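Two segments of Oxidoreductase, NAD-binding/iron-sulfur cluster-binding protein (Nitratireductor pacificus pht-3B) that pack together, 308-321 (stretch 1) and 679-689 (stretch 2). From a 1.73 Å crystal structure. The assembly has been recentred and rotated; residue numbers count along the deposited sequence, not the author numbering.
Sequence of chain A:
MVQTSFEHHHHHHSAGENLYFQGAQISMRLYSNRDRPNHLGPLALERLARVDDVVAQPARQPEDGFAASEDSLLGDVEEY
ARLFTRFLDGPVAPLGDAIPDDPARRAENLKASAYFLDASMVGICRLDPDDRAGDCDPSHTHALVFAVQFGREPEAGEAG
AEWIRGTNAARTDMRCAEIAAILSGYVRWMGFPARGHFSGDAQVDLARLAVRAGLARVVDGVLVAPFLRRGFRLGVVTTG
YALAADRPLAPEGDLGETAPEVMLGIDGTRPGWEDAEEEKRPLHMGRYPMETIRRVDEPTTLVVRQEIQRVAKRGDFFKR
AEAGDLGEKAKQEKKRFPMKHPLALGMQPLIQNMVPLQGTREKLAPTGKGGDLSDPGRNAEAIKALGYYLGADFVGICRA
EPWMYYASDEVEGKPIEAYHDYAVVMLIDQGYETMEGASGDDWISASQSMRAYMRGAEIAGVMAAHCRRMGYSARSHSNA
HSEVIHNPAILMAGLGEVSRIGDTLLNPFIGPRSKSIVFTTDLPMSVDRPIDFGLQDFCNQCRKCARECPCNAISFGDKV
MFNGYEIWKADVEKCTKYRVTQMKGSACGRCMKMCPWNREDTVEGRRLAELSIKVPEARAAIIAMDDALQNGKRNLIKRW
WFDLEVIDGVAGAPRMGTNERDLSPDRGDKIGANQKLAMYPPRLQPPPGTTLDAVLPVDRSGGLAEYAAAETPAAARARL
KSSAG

Stretch 1 308-321: IQRVAKRGDFFKRA
Stretch 2 (679-689) MYPPRLQPPPG

How do the two stretches lie against each other? From Ile308 to Ala312 stretch 1 is extended, then it makes a 3-10 turn at 313-315 and, after Asp316 (phi/psi -49/128), enters a helix at Phe317. Asp316 (chi1 t, chi2 -28°) caps that helix, Asp316 OD1 accepting from Phe318 N at 2.7 Å (weak) and from Lys319 N at 3.2 Å. Stretch 2 is extended at Met679 to Pro681, makes a short 3-10 turn at 682-683, and from Gln685 (-106/161) runs extended through its prolines. The CA atoms of Val311 and Pro682 are 6.2 Å apart, those of Gly315 and Gln685 5.5 Å, and those of Ala312 and Pro688 4.6 Å. The contact buries 602 Å² between the stretches, both sides summed. Each turn holds itself: Gly315 N donates to Ala312 O at 2.9 Å and Leu684 N to Pro681 O at 2.8 Å.

What satisfies the polar groups of Gln685 and Arg320? The Gln685 side chain (chi1 m, chi2 m, chi3 48°) curls so that its amide serves two partners. Gln685 NE2 gives a weak hydrogen bond to Gly315 O at 3.0 Å, and Gln685 OE1 accepts a weak one from Arg320 NH1 at 2.9 Å; both are bent, at 128° and 129°. Arg320 (m, t, p, chi4 167°) also donates from NH1 to Leu684 O at 3.1 Å, with a better angle of 149°. Both acceptors lie at the edge of the guanidinium, near its plane, where its N-H groups point, while Pro686 CD covers one face, 3.8 Å from Arg320 CZ. Arg320 NE and NH2 are satisfied elsewhere in the structure.

Where does water complete the bonding? One water accepts from Ala312 N at 2.9 Å and donates to Pro686 O at 2.7 Å, bridging two backbones that make no direct hydrogen bond to each other. A second accepts from Arg320 NH2 at 3.2 Å and donates to Leu684 O at 2.8 Å, so that this carbonyl accepts from both the arginine and the water. Arg314 O is the exception: the contact buries it without any partner in the model.

What fills the space around these bonds? Pro686, C-gamma exo, packs against both arginines: Pro686 CG is 3.6 Å from Arg314 NH1, and its CB lies over one face of the Arg314 guanidinium (t, p, t, chi4 77°), whose NH1 and NH2 are hydrogen-bonded elsewhere in the structure. Gly315 CA lies 3.9 Å from Pro686 CD; an ideal CB on Gly315 would fall 3.2 Å from Gln685 CD, a tight approach. Phe317 (chi1 -92°, between wells; chi2 64°) reaches Tyr680 (m, chi2 -77°), with CZ of Phe317 3.5 Å from CD2 of Tyr680 and over one face of the tyrosine ring. The pair is oblique, centroids 5.2 Å apart and planes at 46°. Near the start of stretch 1, Val311 (t) sets its CG2 4.2 Å from Pro682 CG, and Gln309 (m, t, chi3 -128°) lays NE2 3.5 Å from Pro682 CB.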

# COMPACT_ATOMS: atom_id res chain seq x y z
N ILE A 308 15.07 13.10 22.51
CA ILE A 308 15.03 12.08 21.49
C ILE A 308 16.41 11.99 20.80
O ILE A 308 16.78 12.91 20.12
CB ILE A 308 13.94 12.35 20.43
CG1 ILE A 308 12.56 12.36 21.03
CG2 ILE A 308 14.02 11.29 19.36
CD1 ILE A 308 11.46 12.84 20.10
N GLN A 309 17.10 10.88 20.95
CA GLN A 309 18.35 10.68 20.25
C GLN A 309 18.11 10.09 18.88
O GLN A 309 17.18 9.30 18.67
CB GLN A 309 19.25 9.76 20.98
CG GLN A 309 19.75 10.23 22.28
CD GLN A 309 20.56 9.09 22.99
OE1 GLN A 309 20.30 8.74 24.14
NE2 GLN A 309 21.50 8.50 22.29
N ARG A 310 18.91 10.53 17.90
CA ARG A 310 18.90 9.97 16.55
C ARG A 310 19.66 8.59 16.56
O ARG A 310 20.55 8.36 17.35
CB ARG A 310 19.47 10.97 15.54
CG ARG A 310 18.54 12.12 15.29
CD ARG A 310 19.19 13.22 14.50
NE ARG A 310 19.55 12.78 13.15
CZ ARG A 310 20.22 13.50 12.29
NH1 ARG A 310 20.67 14.67 12.63
NH2 ARG A 310 20.55 13.02 11.12
N VAL A 311 19.17 7.68 15.73
CA VAL A 311 19.50 6.25 15.72
C VAL A 311 20.24 5.96 14.41
O VAL A 311 19.86 6.51 13.32
CB VAL A 311 18.17 5.40 15.75
CG1 VAL A 311 18.49 3.95 15.88
CG2 VAL A 311 17.32 5.88 16.93
N ALA A 312 21.30 5.19 14.46
CA ALA A 312 21.96 4.73 13.25
C ALA A 312 20.94 3.90 12.37
O ALA A 312 20.14 3.14 12.92
CB ALA A 312 23.18 3.86 13.61
N LYS A 313 20.97 4.06 11.05
CA LYS A 313 20.24 3.12 10.17
C LYS A 313 20.63 1.66 10.45
O LYS A 313 19.84 0.77 10.29
CB LYS A 313 20.50 3.38 8.68
CG LYS A 313 19.50 4.25 8.06
CD LYS A 313 19.57 4.35 6.56
CE LYS A 313 18.91 3.14 5.96
NZ LYS A 313 18.79 3.46 4.48
N ARG A 314 21.85 1.46 10.86
CA ARG A 314 22.35 0.17 11.23
C ARG A 314 21.61 -0.46 12.42
O ARG A 314 21.71 -1.69 12.65
CB ARG A 314 23.87 0.28 11.50
CG ARG A 314 24.58 -0.99 12.01
CD ARG A 314 24.57 -2.19 11.03
NE ARG A 314 25.34 -3.25 11.63
CZ ARG A 314 24.91 -4.04 12.61
NH1 ARG A 314 23.68 -3.96 13.00
NH2 ARG A 314 25.66 -4.97 13.14
N GLY A 315 20.82 0.34 13.15
CA GLY A 315 19.99 -0.17 14.23
C GLY A 315 18.59 -0.63 13.88
O GLY A 315 17.93 -1.23 14.74
N ASP A 316 18.11 -0.32 12.68
CA ASP A 316 16.90 -0.92 12.09
C ASP A 316 17.10 -2.44 12.27
O ASP A 316 18.12 -2.96 11.87
CB ASP A 316 16.86 -0.44 10.63
CG ASP A 316 16.02 -1.33 9.64
OD1 ASP A 316 15.87 -2.54 9.85
OD2 ASP A 316 15.57 -0.75 8.56
N PHE A 317 16.14 -3.16 12.84
CA PHE A 317 16.34 -4.56 13.11
C PHE A 317 16.39 -5.47 11.88
O PHE A 317 16.96 -6.54 12.02
CB PHE A 317 15.40 -5.14 14.15
CG PHE A 317 15.95 -5.10 15.54
CD1 PHE A 317 16.18 -3.92 16.14
CD2 PHE A 317 16.12 -6.27 16.29
CE1 PHE A 317 16.70 -3.85 17.44
CE2 PHE A 317 16.64 -6.24 17.56
CZ PHE A 317 16.92 -4.99 18.16
N PHE A 318 15.91 -5.08 10.72
CA PHE A 318 16.27 -5.84 9.49
C PHE A 318 17.76 -5.72 9.19
O PHE A 318 18.36 -6.68 8.75
CB PHE A 318 15.47 -5.38 8.30
CG PHE A 318 14.01 -5.76 8.37
CD1 PHE A 318 13.66 -7.04 8.75
CD2 PHE A 318 13.01 -4.81 8.13
CE1 PHE A 318 12.33 -7.40 8.84
CE2 PHE A 318 11.66 -5.17 8.25
CZ PHE A 318 11.35 -6.45 8.56
N LYS A 319 18.35 -4.52 9.33
CA LYS A 319 19.79 -4.34 9.15
C LYS A 319 20.58 -5.12 10.19
O LYS A 319 21.62 -5.73 9.88
CB LYS A 319 20.18 -2.86 9.19
CG LYS A 319 19.50 -2.00 8.16
CD LYS A 319 19.44 -2.75 6.91
CE LYS A 319 19.46 -1.86 5.70
NZ LYS A 319 18.30 -1.07 5.58
N ARG A 320 20.08 -5.22 11.41
CA ARG A 320 20.71 -6.03 12.42
C ARG A 320 20.71 -7.49 12.06
O ARG A 320 21.72 -8.19 12.21
CB ARG A 320 20.09 -5.82 13.78
CG ARG A 320 20.19 -4.38 14.28
CD ARG A 320 20.04 -4.26 15.80
NE ARG A 320 21.17 -4.79 16.56
CZ ARG A 320 21.40 -4.59 17.85
NH1 ARG A 320 20.58 -3.83 18.58
NH2 ARG A 320 22.39 -5.20 18.42
N ALA A 321 19.58 -7.98 11.52
CA ALA A 321 19.49 -9.36 11.07
C ALA A 321 20.47 -9.65 9.94
O ALA A 321 21.17 -10.62 9.99
CB ALA A 321 18.04 -9.66 10.63
N MET A 679 13.43 -4.07 25.17
CA MET A 679 13.41 -2.85 24.35
C MET A 679 14.84 -2.46 24.00
O MET A 679 15.75 -2.75 24.74
CB MET A 679 12.70 -1.70 25.02
CG MET A 679 13.26 -1.30 26.33
SD MET A 679 12.76 0.29 26.96
CE MET A 679 11.00 0.43 26.70
N TYR A 680 15.01 -1.77 22.89
CA TYR A 680 16.33 -1.46 22.41
C TYR A 680 16.39 0.01 22.05
O TYR A 680 16.41 0.37 20.86
CB TYR A 680 16.71 -2.35 21.25
CG TYR A 680 16.76 -3.79 21.63
CD1 TYR A 680 17.81 -4.30 22.32
CD2 TYR A 680 15.66 -4.61 21.41
CE1 TYR A 680 17.84 -5.62 22.75
CE2 TYR A 680 15.65 -5.93 21.88
CZ TYR A 680 16.77 -6.42 22.55
OH TYR A 680 16.79 -7.78 22.97
N PRO A 681 16.46 0.88 23.08
CA PRO A 681 16.66 2.29 22.80
C PRO A 681 18.09 2.50 22.34
O PRO A 681 18.86 1.58 22.38
CB PRO A 681 16.38 2.95 24.15
CG PRO A 681 16.72 1.89 25.14
CD PRO A 681 16.37 0.60 24.51
N PRO A 682 18.45 3.75 21.93
CA PRO A 682 19.81 3.99 21.44
C PRO A 682 20.97 3.37 22.22
O PRO A 682 21.93 2.89 21.60
CB PRO A 682 19.89 5.51 21.39
CG PRO A 682 18.49 5.86 20.98
CD PRO A 682 17.61 4.94 21.75
N ARG A 683 20.91 3.34 23.52
CA ARG A 683 22.03 2.74 24.18
C ARG A 683 22.28 1.28 23.89
O ARG A 683 23.35 0.81 24.15
CB ARG A 683 21.97 2.96 25.67
CG ARG A 683 20.90 2.31 26.41
CD ARG A 683 21.00 2.68 27.92
NE ARG A 683 22.12 1.98 28.52
CZ ARG A 683 22.07 0.78 29.06
NH1 ARG A 683 20.91 0.18 29.20
NH2 ARG A 683 23.18 0.16 29.47
N LEU A 684 21.25 0.54 23.44
CA LEU A 684 21.38 -0.88 23.14
C LEU A 684 21.38 -1.14 21.66
O LEU A 684 21.17 -2.28 21.24
CB LEU A 684 20.28 -1.66 23.85
CG LEU A 684 20.32 -1.57 25.39
CD1 LEU A 684 19.15 -2.34 26.00
CD2 LEU A 684 21.62 -2.21 25.86
N GLN A 685 21.63 -0.10 20.87
CA GLN A 685 21.70 -0.16 19.45
C GLN A 685 23.18 -0.05 19.02
O GLN A 685 23.96 0.49 19.77
CB GLN A 685 20.88 0.96 18.85
CG GLN A 685 19.37 0.75 19.02
CD GLN A 685 18.81 -0.27 18.04
OE1 GLN A 685 19.35 -1.33 17.87
NE2 GLN A 685 17.65 0.06 17.41
N PRO A 686 23.52 -0.46 17.79
CA PRO A 686 24.84 -0.09 17.20
C PRO A 686 24.92 1.42 17.15
O PRO A 686 23.95 2.09 16.76
CB PRO A 686 24.77 -0.63 15.78
CG PRO A 686 23.61 -1.59 15.77
CD PRO A 686 22.67 -1.19 16.82
N PRO A 687 26.02 1.96 17.63
CA PRO A 687 26.12 3.45 17.71
C PRO A 687 26.17 4.06 16.33
O PRO A 687 26.49 3.37 15.36
CB PRO A 687 27.45 3.66 18.49
CG PRO A 687 28.15 2.32 18.49
CD PRO A 687 27.11 1.27 18.37
N PRO A 688 25.88 5.37 16.21
CA PRO A 688 26.05 6.07 14.93
C PRO A 688 27.45 5.86 14.36
O PRO A 688 28.42 5.84 15.10
CB PRO A 688 25.83 7.52 15.28
CG PRO A 688 24.91 7.50 16.45
CD PRO A 688 25.29 6.28 17.23
N GLY A 689 27.49 5.64 13.05
CA GLY A 689 28.70 5.29 12.32
C GLY A 689 28.96 3.80 12.13
O GLY A 689 29.88 3.43 11.36
O HOH W 1 22.00 3.94 16.99
O HOH W 2 22.23 -4.87 21.57